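Local coordinates for calcium-dependent protein kinase, putative (Plasmodium falciparum, PDB 3MSE) that probably phosphorylates serine and threonine residues of proteins in response to calcium, which its C-terminal EF-hand domain, the part described here, binds, at residues 11-14 and 20-23; 32-37 and 98-103; 44-47 and 51-54; 63-68 and 73-78; 117-122 and 127-132. All coordinates share one frame; numbering follows the deposited sequence.

Contact 1. Residues 11-14 and 20-23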
# COMPACT_ATOMS: atom_id res chain seq x y z
N LYS A 11 -20.39 -1.79 -6.83
CA LYS A 11 -21.63 -1.00 -6.84
C LYS A 11 -21.42 0.43 -6.42
O LYS A 11 -22.11 1.33 -6.89
CB LYS A 11 -22.70 -1.64 -5.96
CG LYS A 11 -23.37 -2.86 -6.56
CD LYS A 11 -23.92 -3.73 -5.41
CE LYS A 11 -25.03 -4.65 -5.84
NZ LYS A 11 -26.38 -4.04 -5.53
N SER A 12 -20.48 0.66 -5.52
CA SER A 12 -20.15 2.03 -5.16
C SER A 12 -19.31 2.70 -6.27
O SER A 12 -19.51 3.87 -6.59
CB SER A 12 -19.43 2.07 -3.82
OG SER A 12 -18.74 3.29 -3.68
N TYR A 13 -18.40 1.94 -6.87
CA TYR A 13 -17.54 2.45 -7.95
C TYR A 13 -18.37 2.95 -9.14
O TYR A 13 -18.10 4.03 -9.68
CB TYR A 13 -16.60 1.32 -8.40
CG TYR A 13 -15.49 1.70 -9.37
CD1 TYR A 13 -14.34 2.35 -8.93
CD2 TYR A 13 -15.57 1.32 -10.70
CE1 TYR A 13 -13.29 2.64 -9.81
CE2 TYR A 13 -14.54 1.62 -11.59
CZ TYR A 13 -13.40 2.27 -11.13
OH TYR A 13 -12.38 2.57 -12.01
N MET A 14 -19.40 2.18 -9.50
CA MET A 14 -20.25 2.50 -10.66
C MET A 14 -20.96 3.85 -10.54
O MET A 14 -21.37 4.41 -11.53
CB MET A 14 -21.25 1.37 -10.92
CG MET A 14 -22.58 1.45 -10.09
SD MET A 14 -23.58 -0.05 -10.22
CE MET A 14 -24.94 0.40 -9.12
N ARG A 20 -13.14 10.77 -11.56
CA ARG A 20 -12.85 10.19 -10.24
C ARG A 20 -12.23 8.81 -10.38
O ARG A 20 -11.23 8.49 -9.74
CB ARG A 20 -14.15 10.06 -9.43
CG ARG A 20 -14.01 10.13 -7.93
CD ARG A 20 -13.48 8.88 -7.23
NE ARG A 20 -14.14 7.62 -7.57
CZ ARG A 20 -14.49 6.67 -6.69
NH1 ARG A 20 -14.32 6.85 -5.39
NH2 ARG A 20 -15.05 5.55 -7.12
N ASN A 21 -12.82 8.00 -11.24
CA ASN A 21 -12.35 6.64 -11.40
C ASN A 21 -11.01 6.55 -12.16
O ASN A 21 -10.22 5.67 -11.91
CB ASN A 21 -13.44 5.78 -12.04
CG ASN A 21 -14.63 5.55 -11.09
OD1 ASN A 21 -14.55 5.85 -9.90
ND2 ASN A 21 -15.73 5.03 -11.62
N ILE A 22 -10.77 7.48 -13.07
CA ILE A 22 -9.45 7.58 -13.71
C ILE A 22 -8.37 7.82 -12.66
O ILE A 22 -7.34 7.13 -12.64
CB ILE A 22 -9.45 8.64 -14.82
CG1 ILE A 22 -10.24 8.09 -16.01
CG2 ILE A 22 -7.98 8.98 -15.26
CD1 ILE A 22 -10.74 9.14 -16.96
N ILE A 23 -8.65 8.76 -11.76
CA ILE A 23 -7.81 9.04 -10.60
C ILE A 23 -7.63 7.81 -9.72
O ILE A 23 -6.51 7.51 -9.27
CB ILE A 23 -8.39 10.23 -9.78
CG1 ILE A 23 -8.38 11.51 -10.61
CG2 ILE A 23 -7.61 10.45 -8.45
CD1 ILE A 23 -9.31 12.64 -10.09
O HOH W 1 -15.92 3.66 -4.84
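Tyr13 and Asn21 bury most of the surface in this contact, and between them they illustrate how one amide can serve an aromatic ring and a backbone at once. The Asn21 carboxamide lies flat on the phenol, the two planes only 5° apart, with ND2 3.5 Å above the ring plane and over its centre. The phenol end passes beyond the amide, where Tyr13 OH meets Asn21 CB at 3.4 Å. With CG anti to its own amide nitrogen (chi1 -172°), Tyr13 sends its ring across to the second helix. From its place on the ring, Asn21 ND2 still donates to Tyr13 O over 3.2 Å, a nearly straight bond (166°) that arrives from above the carbonyl plane.

Arg20 fixes the other end of the amide. Its chain folds back so that the guanidinium takes the amide oxygen side-on, with Arg20 NE 3.0 Å and Arg20 NH2 2.8 Å from Asn21 OD1. The amide is thus gripped at both ends and cannot readily turn over. Arg20 NH2 also lies obliquely by the ring, 3.7 Å from Tyr13 CD1. NH1 bonds to Thr179 OG1, which ties the site to the C-terminal end of the chain, while Ile84 of the second subunit packs on Tyr13 and Asn21. The arrangement is an amide-aromatic stack across the short connection between helix 4-13 and helix 18-48, the long helix that runs on into the first EF-hand loop.

Contact 2. Residues 32-37 and 98-103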
# COMPACT_ATOMS: atom_id res chain seq x y z
N SER A 32 -0.62 -2.14 -7.63
CA SER A 32 -0.07 -3.18 -8.45
C SER A 32 1.46 -3.25 -8.30
O SER A 32 2.03 -4.33 -8.19
CB SER A 32 -0.45 -2.92 -9.90
OG SER A 32 -0.44 -4.13 -10.61
N VAL A 33 2.11 -2.09 -8.29
CA VAL A 33 3.57 -2.00 -8.21
C VAL A 33 4.01 -2.55 -6.86
O VAL A 33 4.82 -3.47 -6.80
CB VAL A 33 4.07 -0.55 -8.41
CG1 VAL A 33 5.55 -0.39 -7.96
CG2 VAL A 33 3.89 -0.11 -9.86
N ILE A 34 3.42 -2.02 -5.80
CA ILE A 34 3.63 -2.49 -4.44
C ILE A 34 3.45 -4.00 -4.33
O ILE A 34 4.31 -4.70 -3.79
CB ILE A 34 2.71 -1.72 -3.46
CG1 ILE A 34 3.20 -0.27 -3.35
CG2 ILE A 34 2.66 -2.41 -2.10
CD1 ILE A 34 2.24 0.69 -2.66
N ASN A 35 2.34 -4.49 -4.87
CA ASN A 35 1.98 -5.90 -4.82
C ASN A 35 2.95 -6.80 -5.59
O ASN A 35 3.11 -7.98 -5.27
CB ASN A 35 0.54 -6.09 -5.35
CG ASN A 35 0.17 -7.55 -5.57
OD1 ASN A 35 0.11 -8.03 -6.71
ND2 ASN A 35 -0.06 -8.27 -4.49
N ASN A 36 3.57 -6.26 -6.64
CA ASN A 36 4.60 -7.00 -7.37
C ASN A 36 5.84 -7.22 -6.50
O ASN A 36 6.36 -8.34 -6.45
CB ASN A 36 4.98 -6.31 -8.68
CG ASN A 36 3.88 -6.40 -9.72
OD1 ASN A 36 3.23 -7.44 -9.88
ND2 ASN A 36 3.68 -5.30 -10.45
N HIS A 37 6.29 -6.16 -5.82
CA HIS A 37 7.39 -6.25 -4.85
C HIS A 37 7.07 -7.30 -3.79
O HIS A 37 7.89 -8.19 -3.52
CB HIS A 37 7.68 -4.90 -4.17
CG HIS A 37 8.24 -3.85 -5.09
ND1 HIS A 37 9.30 -4.08 -5.93
CD2 HIS A 37 7.90 -2.55 -5.25
CE1 HIS A 37 9.58 -2.97 -6.60
NE2 HIS A 37 8.74 -2.03 -6.21
N GLY A 98 12.09 -6.51 6.63
CA GLY A 98 13.50 -6.27 6.34
C GLY A 98 13.83 -6.27 4.86
O GLY A 98 14.90 -5.78 4.48
N CYS A 99 12.93 -6.82 4.03
CA CYS A 99 13.15 -6.97 2.59
C CYS A 99 12.54 -5.84 1.77
O CYS A 99 12.97 -5.62 0.63
CB CYS A 99 12.58 -8.28 2.05
SG CYS A 99 13.41 -9.75 2.60
N TYR A 100 11.56 -5.15 2.34
CA TYR A 100 10.79 -4.16 1.57
C TYR A 100 11.45 -2.80 1.59
O TYR A 100 11.92 -2.36 2.63
CB TYR A 100 9.35 -4.06 2.12
CG TYR A 100 8.43 -3.20 1.28
CD1 TYR A 100 7.82 -3.71 0.13
CD2 TYR A 100 8.15 -1.89 1.65
CE1 TYR A 100 6.96 -2.90 -0.65
CE2 TYR A 100 7.30 -1.08 0.89
CZ TYR A 100 6.71 -1.59 -0.24
OH TYR A 100 5.88 -0.78 -0.98
N ARG A 101 11.50 -2.13 0.44
CA ARG A 101 12.07 -0.79 0.39
C ARG A 101 11.04 0.24 0.83
O ARG A 101 10.09 0.53 0.10
CB ARG A 101 12.61 -0.44 -1.00
CG ARG A 101 13.46 0.83 -1.02
CD ARG A 101 14.30 0.92 -2.29
NE ARG A 101 15.12 2.13 -2.34
CZ ARG A 101 14.82 3.22 -3.04
NH1 ARG A 101 15.63 4.27 -3.03
NH2 ARG A 101 13.69 3.27 -3.75
N TRP A 102 11.24 0.78 2.02
CA TRP A 102 10.28 1.68 2.66
C TRP A 102 10.36 3.12 2.15
O TRP A 102 9.42 3.90 2.33
CB TRP A 102 10.40 1.59 4.19
CG TRP A 102 9.93 0.24 4.67
CD1 TRP A 102 10.71 -0.83 5.01
CD2 TRP A 102 8.58 -0.20 4.78
NE1 TRP A 102 9.92 -1.91 5.34
CE2 TRP A 102 8.60 -1.55 5.21
CE3 TRP A 102 7.34 0.41 4.56
CZ2 TRP A 102 7.43 -2.29 5.44
CZ3 TRP A 102 6.18 -0.32 4.78
CH2 TRP A 102 6.23 -1.65 5.23
N LYS A 103 11.46 3.46 1.47
CA LYS A 103 11.66 4.81 0.92
C LYS A 103 10.45 5.30 0.07
O LYS A 103 9.94 4.56 -0.77
CB LYS A 103 12.98 4.85 0.13
CG LYS A 103 13.32 6.18 -0.55
CD LYS A 103 13.94 7.20 0.41
CE LYS A 103 14.30 8.48 -0.33
NZ LYS A 103 14.71 9.55 0.62
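The Tyr100 ring meets helix 18-48 with its rim and its hydroxyl. Near its plane, at one edge, lies the backbone oxygen of Ile34, with Tyr100 CE1 4.5 Å from Ile34 O, a loose approach. His37 comes to the same ring obliquely through its CB, 4.1 Å from Tyr100 CE1, so the imidazole itself has little share in the contact. On the other side of the tyrosine, CD2 of Tyr100 sits 3.5 Å above the plane of the Trp102 indole, over its centre.

The side chain of Ile34 meets the phenol only at its hydroxyl. Both of its branches turn to that oxygen, Ile34 CG1 lying 3.6 Å and Ile34 CG2 3.8 Å from Tyr100 OH, and the two side chains cross at a slant. Tyr100 reaches this far because its CG stands anti to the backbone nitrogen (chi1 -173°). It is also the residue at which the chain leaves helix 92-99, the last helix of the EF-hand pair, so the tyrosine lays the end of that pair against the middle of the long helix that leads into its first calcium loop.

The chain after Tyr100 is extended up to Trp102, whose NE1 turns back to bond with Ala97 O in the helix just left. The second subunit closes in round both segments: Asn9 of that subunit donates from ND2 to Cys99 O, its Ile24 packs on Trp102, and its Tyr92 and Ile38 lie against Ser32 and Asn35.

Contact 3. Residues 44-47 and 51-54. With CA (calcium ion), chain E.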
# COMPACT_ATOMS: atom_id res chain seq x y z
N LEU A 44 10.39 -15.44 -2.55
CA LEU A 44 11.65 -15.59 -1.83
C LEU A 44 11.43 -16.35 -0.54
O LEU A 44 12.14 -17.32 -0.25
CB LEU A 44 12.26 -14.22 -1.56
CG LEU A 44 13.73 -14.19 -1.11
CD1 LEU A 44 14.64 -14.75 -2.21
CD2 LEU A 44 14.11 -12.75 -0.76
N PHE A 45 10.43 -15.93 0.23
CA PHE A 45 10.08 -16.60 1.48
C PHE A 45 9.81 -18.10 1.28
O PHE A 45 10.27 -18.92 2.06
CB PHE A 45 8.85 -15.92 2.12
CG PHE A 45 8.44 -16.50 3.43
CD1 PHE A 45 8.95 -15.99 4.62
CD2 PHE A 45 7.53 -17.56 3.49
CE1 PHE A 45 8.58 -16.53 5.85
CE2 PHE A 45 7.16 -18.10 4.72
CZ PHE A 45 7.69 -17.58 5.90
N TYR A 46 9.08 -18.43 0.22
CA TYR A 46 8.73 -19.81 -0.10
C TYR A 46 9.98 -20.65 -0.37
O TYR A 46 10.08 -21.78 0.08
CB TYR A 46 7.75 -19.86 -1.29
CG TYR A 46 7.21 -21.25 -1.60
CD1 TYR A 46 6.05 -21.73 -0.99
CD2 TYR A 46 7.87 -22.09 -2.51
CE1 TYR A 46 5.55 -23.00 -1.26
CE2 TYR A 46 7.38 -23.37 -2.80
CZ TYR A 46 6.22 -23.82 -2.17
OH TYR A 46 5.74 -25.07 -2.44
N LYS A 47 10.95 -20.09 -1.11
CA LYS A 47 12.21 -20.80 -1.37
C LYS A 47 13.06 -20.99 -0.12
O LYS A 47 13.65 -22.05 0.05
CB LYS A 47 13.00 -20.12 -2.50
CG LYS A 47 12.34 -20.30 -3.87
CD LYS A 47 12.72 -19.18 -4.84
CE LYS A 47 11.83 -19.19 -6.09
NZ LYS A 47 10.38 -19.03 -5.72
N ASN A 51 11.48 -26.42 4.86
CA ASN A 51 10.63 -27.39 5.52
C ASN A 51 9.15 -27.02 5.42
O ASN A 51 8.29 -27.68 5.99
CB ASN A 51 11.07 -27.64 6.97
CG ASN A 51 10.91 -26.42 7.86
OD1 ASN A 51 10.55 -25.32 7.40
ND2 ASN A 51 11.18 -26.60 9.15
N HIS A 52 8.87 -25.95 4.69
CA HIS A 52 7.49 -25.50 4.45
C HIS A 52 6.62 -25.48 5.73
O HIS A 52 5.49 -25.97 5.73
CB HIS A 52 6.84 -26.34 3.34
CG HIS A 52 7.61 -26.35 2.05
ND1 HIS A 52 7.96 -25.20 1.38
CD2 HIS A 52 8.10 -27.38 1.31
CE1 HIS A 52 8.64 -25.51 0.28
NE2 HIS A 52 8.73 -26.83 0.22
N ASN A 53 7.17 -24.91 6.81
CA ASN A 53 6.44 -24.71 8.07
C ASN A 53 5.99 -23.24 8.25
O ASN A 53 5.57 -22.84 9.33
CB ASN A 53 7.30 -25.16 9.26
CG ASN A 53 8.44 -24.21 9.53
OD1 ASN A 53 8.66 -23.30 8.76
ND2 ASN A 53 9.16 -24.42 10.64
N GLY A 54 6.12 -22.44 7.20
CA GLY A 54 5.57 -21.09 7.21
C GLY A 54 6.37 -20.06 8.00
O GLY A 54 5.94 -18.92 8.15
CA CA E . 10.85 -23.07 7.71
O HOH W 2 11.75 -23.46 9.30
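Aromatic contact comes first: His52 leans over one face of Tyr46, its CE1 3.8 Å above the phenol plane and offset toward the rim. The rings are neither stacked nor perpendicular, for their planes differ by 33° and their centroids are 5.0 Å apart. Both belong to the exposed surface, where a helix gives way to a loop.

Metal coordination holds the far side of that loop. It is the calcium loop of the first EF-hand, entered from helix 18-48, and here Asn51 and Asn53 both bind the calcium ion through their side chains, Asn53 OD1 at 2.4 Å. Asp49, the backbone oxygen of Ser55, Glu60 and a water complete the shell, the water also taking a weak hydrogen bond from Asn53 ND2. With CG set between backbone nitrogen and carbonyl carbon (chi1 72°), Asn53 curls its short side chain back to the metal.

The third kind of contact is backbone to ring. The Gly54 carbonyl meets Phe45 at its edge, near the ring plane, with Gly54 O only 3.1 Å from Phe45 CZ. Gly54 N bonds to Asp49 OD2, and Phe45 packs further on Phe95 of helix 92-99.

Contact 4. Residues 63-68 and 73-78. With SO4 (sulfate ion), chain C.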
# COMPACT_ATOMS: atom_id res chain seq x y z
N THR A 63 22.02 -20.08 5.12
CA THR A 63 22.60 -20.88 4.04
C THR A 63 22.36 -20.22 2.68
O THR A 63 23.18 -20.35 1.77
CB THR A 63 22.12 -22.35 4.03
OG1 THR A 63 22.74 -23.03 2.93
CG2 THR A 63 20.60 -22.46 3.84
N VAL A 64 21.25 -19.49 2.55
CA VAL A 64 20.98 -18.84 1.28
C VAL A 64 21.77 -17.53 1.14
O VAL A 64 22.35 -17.28 0.09
CB VAL A 64 19.46 -18.65 1.02
CG1 VAL A 64 19.23 -17.84 -0.23
CG2 VAL A 64 18.77 -20.03 0.88
N LEU A 65 21.78 -16.70 2.18
CA LEU A 65 22.56 -15.44 2.12
C LEU A 65 24.06 -15.75 1.85
O LEU A 65 24.72 -15.06 1.08
CB LEU A 65 22.35 -14.58 3.38
CG LEU A 65 20.94 -13.99 3.67
CD1 LEU A 65 20.90 -12.99 4.87
CD2 LEU A 65 20.28 -13.37 2.43
N ALA A 66 24.56 -16.81 2.48
CA ALA A 66 25.95 -17.27 2.29
C ALA A 66 26.24 -17.62 0.83
O ALA A 66 27.29 -17.24 0.30
CB ALA A 66 26.27 -18.45 3.21
N SER A 67 25.30 -18.31 0.18
CA SER A 67 25.46 -18.78 -1.20
C SER A 67 25.35 -17.66 -2.23
O SER A 67 25.61 -17.87 -3.41
CB SER A 67 24.44 -19.87 -1.52
OG SER A 67 23.16 -19.29 -1.75
N VAL A 68 24.96 -16.47 -1.78
CA VAL A 68 24.75 -15.35 -2.67
C VAL A 68 25.75 -14.20 -2.44
O VAL A 68 25.68 -13.17 -3.11
CB VAL A 68 23.24 -14.93 -2.57
CG1 VAL A 68 23.05 -13.47 -2.47
CG2 VAL A 68 22.40 -15.58 -3.67
N TRP A 73 29.57 -11.84 9.00
CA TRP A 73 29.31 -10.72 9.91
C TRP A 73 28.07 -9.93 9.51
O TRP A 73 27.35 -9.46 10.36
CB TRP A 73 30.52 -9.79 10.04
CG TRP A 73 31.23 -9.55 8.73
CD1 TRP A 73 31.04 -8.51 7.87
CD2 TRP A 73 32.27 -10.36 8.16
NE1 TRP A 73 31.89 -8.62 6.79
CE2 TRP A 73 32.66 -9.75 6.94
CE3 TRP A 73 32.92 -11.54 8.56
CZ2 TRP A 73 33.67 -10.28 6.11
CZ3 TRP A 73 33.92 -12.08 7.73
CH2 TRP A 73 34.27 -11.45 6.52
N ASP A 74 27.82 -9.81 8.21
CA ASP A 74 26.59 -9.17 7.78
C ASP A 74 25.36 -10.06 8.01
O ASP A 74 24.33 -9.58 8.50
CB ASP A 74 26.70 -8.70 6.33
CG ASP A 74 27.64 -7.49 6.16
OD1 ASP A 74 27.87 -6.74 7.14
OD2 ASP A 74 28.13 -7.28 5.04
N ILE A 75 25.48 -11.34 7.66
CA ILE A 75 24.37 -12.28 7.80
C ILE A 75 23.88 -12.26 9.26
O ILE A 75 22.68 -12.14 9.51
CB ILE A 75 24.73 -13.73 7.40
CG1 ILE A 75 25.15 -13.83 5.92
CG2 ILE A 75 23.53 -14.69 7.66
CD1 ILE A 75 25.57 -15.23 5.54
N ASN A 76 24.82 -12.34 10.20
CA ASN A 76 24.46 -12.31 11.62
C ASN A 76 23.77 -11.02 12.08
O ASN A 76 22.83 -11.08 12.90
CB ASN A 76 25.65 -12.67 12.50
CG ASN A 76 25.95 -14.17 12.49
OD1 ASN A 76 25.09 -15.00 12.19
ND2 ASN A 76 27.18 -14.51 12.81
N ARG A 77 24.22 -9.87 11.57
CA ARG A 77 23.52 -8.62 11.89
C ARG A 77 22.11 -8.58 11.29
O ARG A 77 21.21 -8.05 11.92
CB ARG A 77 24.30 -7.37 11.47
CG ARG A 77 25.63 -7.20 12.21
CD ARG A 77 26.41 -6.04 11.61
NE ARG A 77 25.77 -4.77 11.93
CZ ARG A 77 26.15 -3.60 11.42
NH1 ARG A 77 27.17 -3.54 10.56
NH2 ARG A 77 25.52 -2.49 11.78
N ILE A 78 21.96 -9.12 10.08
CA ILE A 78 20.66 -9.21 9.41
C ILE A 78 19.72 -10.13 10.24
O ILE A 78 18.58 -9.78 10.52
CB ILE A 78 20.80 -9.70 7.97
CG1 ILE A 78 21.43 -8.60 7.10
CG2 ILE A 78 19.45 -10.12 7.38
CD1 ILE A 78 21.93 -9.11 5.76
S SO4 C . 27.94 0.33 10.07
O1 SO4 C . 27.70 1.02 8.81
O2 SO4 C . 26.69 0.01 10.74
O3 SO4 C . 28.60 -0.92 9.73
O4 SO4 C . 28.72 1.17 10.96
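Leu65 and Ile75 face each other with matching first torsions: in Leu65 CG (chi1 -65°), and in Ile75 CG1 (chi1 -62°), stands opposite the carbonyl carbon, and beyond it each chain is extended. This brings the Ile75 CG1 branch against the root of the leucine, 3.9 Å from Leu65 CB. Its terminal methyl runs on to the next residue, with Ile75 CD1 3.6 Å from Ala66 N and 4.0 Å from Ala66 CB. Leu65 CD1 in turn meets Ile78 tip to tip, 4.1 Å from Ile78 CG2.

The contact is purely apolar; polar chemistry lies elsewhere. Arg77 donates from NH1 to O3 and from NH2 to O2 of a sulfate at the edge of its guanidinium, probably from the crystallisation liquor, with Arg77 NH2 2.9 Å from sulfate O2.

The helix segments are 10.2 Å apart at closest and run roughly antiparallel (144°). Helix 58-67 is the exit helix of the first EF-hand, following strand 56-57, and helix 72-82 leads toward strand 89-90, which pairs antiparallel with strand 56-57; Tyr62 and Ile70 fill in beside Ile75, and Met14 of the second subunit packs on Ile78.

Contact 5. Residues 117-122 and 127-132. With CA (calcium ion), chain B.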
# COMPACT_ATOMS: atom_id res chain seq x y z
N ILE A 117 -0.65 13.99 -11.75
CA ILE A 117 -1.60 14.83 -12.47
C ILE A 117 -1.08 16.26 -12.69
O ILE A 117 -1.31 16.86 -13.73
CB ILE A 117 -3.00 14.84 -11.79
CG1 ILE A 117 -3.62 13.42 -11.80
CG2 ILE A 117 -3.94 15.81 -12.49
CD1 ILE A 117 -4.78 13.24 -10.81
N ASP A 118 -0.40 16.79 -11.68
CA ASP A 118 0.22 18.11 -11.75
C ASP A 118 1.48 18.01 -12.63
O ASP A 118 2.59 17.87 -12.12
CB ASP A 118 0.56 18.54 -10.32
CG ASP A 118 1.31 19.86 -10.26
OD1 ASP A 118 2.00 20.06 -9.23
OD2 ASP A 118 1.19 20.68 -11.20
N LYS A 119 1.28 18.04 -13.95
CA LYS A 119 2.37 17.77 -14.91
C LYS A 119 3.58 18.66 -14.66
O LYS A 119 4.72 18.20 -14.68
CB LYS A 119 1.90 17.94 -16.36
CG LYS A 119 1.01 16.84 -16.92
CD LYS A 119 0.35 17.29 -18.25
CE LYS A 119 1.14 16.88 -19.53
NZ LYS A 119 0.43 17.14 -20.87
N ASP A 120 3.31 19.95 -14.40
CA ASP A 120 4.36 20.97 -14.28
C ASP A 120 4.84 21.22 -12.85
O ASP A 120 5.57 22.19 -12.60
CB ASP A 120 3.90 22.27 -14.95
CG ASP A 120 3.67 22.11 -16.45
OD1 ASP A 120 4.56 21.54 -17.13
OD2 ASP A 120 2.61 22.54 -16.95
N GLU A 121 4.43 20.35 -11.93
CA GLU A 121 4.93 20.33 -10.55
C GLU A 121 4.85 21.69 -9.86
O GLU A 121 5.73 22.04 -9.06
CB GLU A 121 6.36 19.79 -10.50
CG GLU A 121 6.52 18.43 -11.15
CD GLU A 121 7.96 17.98 -11.23
OE1 GLU A 121 8.82 18.63 -10.60
OE2 GLU A 121 8.24 16.98 -11.93
N ASP A 122 3.80 22.44 -10.16
CA ASP A 122 3.59 23.76 -9.57
C ASP A 122 2.74 23.70 -8.28
O ASP A 122 2.50 24.73 -7.66
CB ASP A 122 2.94 24.69 -10.59
CG ASP A 122 1.79 24.03 -11.33
OD1 ASP A 122 1.98 23.64 -12.52
OD2 ASP A 122 0.71 23.86 -10.73
N LYS A 127 -7.14 23.15 -14.95
CA LYS A 127 -8.03 22.62 -15.96
C LYS A 127 -7.22 21.86 -17.03
O LYS A 127 -7.62 20.76 -17.46
CB LYS A 127 -8.82 23.77 -16.57
CG LYS A 127 -10.16 23.39 -17.16
CD LYS A 127 -10.07 23.15 -18.66
CE LYS A 127 -11.41 22.75 -19.25
NZ LYS A 127 -12.41 23.85 -19.18
N SER A 128 -6.09 22.43 -17.45
CA SER A 128 -5.27 21.80 -18.48
C SER A 128 -4.61 20.50 -17.99
O SER A 128 -4.36 19.59 -18.79
CB SER A 128 -4.23 22.79 -19.05
OG SER A 128 -3.06 22.84 -18.25
N ASP A 129 -4.34 20.39 -16.70
CA ASP A 129 -3.84 19.14 -16.14
C ASP A 129 -4.86 17.99 -16.27
O ASP A 129 -4.48 16.82 -16.48
CB ASP A 129 -3.44 19.32 -14.69
CG ASP A 129 -2.15 20.12 -14.53
OD1 ASP A 129 -1.26 20.03 -15.41
OD2 ASP A 129 -2.03 20.83 -13.53
N ILE A 130 -6.14 18.33 -16.16
CA ILE A 130 -7.23 17.36 -16.31
C ILE A 130 -7.48 17.06 -17.77
O ILE A 130 -7.72 15.91 -18.15
CB ILE A 130 -8.55 17.83 -15.61
CG1 ILE A 130 -8.34 18.01 -14.10
CG2 ILE A 130 -9.70 16.85 -15.91
CD1 ILE A 130 -7.97 16.74 -13.33
N VAL A 131 -7.42 18.09 -18.62
CA VAL A 131 -7.49 17.88 -20.07
C VAL A 131 -6.41 16.86 -20.48
O VAL A 131 -6.66 15.94 -21.27
CB VAL A 131 -7.34 19.21 -20.85
CG1 VAL A 131 -7.25 18.97 -22.38
CG2 VAL A 131 -8.50 20.17 -20.53
N SER A 132 -5.23 17.01 -19.90
CA SER A 132 -4.14 16.11 -20.25
C SER A 132 -4.39 14.70 -19.72
O SER A 132 -4.20 13.71 -20.43
CB SER A 132 -2.81 16.66 -19.73
OG SER A 132 -1.79 15.73 -20.05
CA CA B . -0.20 22.10 -12.39
O HOH W 3 -2.15 15.60 -15.88
O HOH W 4 0.99 21.36 -14.23
O HOH W 5 -1.14 23.52 -13.42
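An EF-hand calcium loop joins these segments, Asp118 opening the loop after helix 109-117 and Asp129 closing it from helix 127-133. Asp118 binds calcium through OD2 at 2.3 Å, while its OD1 accepts from Gly123 N. Asp122 is bidentate, its OD1 2.7 Å and its OD2 2.6 Å from the ion. Asp129 stands where an EF-hand usually has a bidentate glutamate; it gives the calcium ion only OD2, at 2.5 Å, probably because its side chain is shorter, and Ser126 N also holds that oxygen. Tyr124 O and two waters complete the shell.

The other oxygen of Asp129 acts at second hand: OD1 accepts from one of the metal-bound waters, 2.9 Å away, and the same water takes the N-H of Asp120. So the loop backbone and the helix are linked through the coordination shell. A further water, not on the metal, donates to both Ile117 O and Asp129 O. Elsewhere the contact is apolar, with Ile117 CG2 4.2 Å from Ile130 CD1.

Lys119 slides past Asp129 without pairing with it. A bend at its third torsion (chi3 93°) carries the amine one helical turn further, where Lys119 NZ donates to Ser132 OG at 2.8 Å.

Overall arrangement
Helix 18-48 is the common element: contacts 1, 2 and 3 lie along it in that order, and the side chains of contact 5 also pack on its early turns, Ile23 touching Ile117. Contacts 1, 4 and 5 are buried, contact 2 partly so, and contact 3 is at the surface. Chemistry follows place. Contact 1 spends hydrogen bonds on one buried amide, contact 4 relies on aliphatic branches between helices, and contact 2 sets a lone tyrosine against a helix. Contacts 3 and 5 both hold calcium loops, yet their centres are about 46 Å apart on opposite sides of the chain's centre. All but contact 5 meet the second subunit, contact 3 only through Leu44.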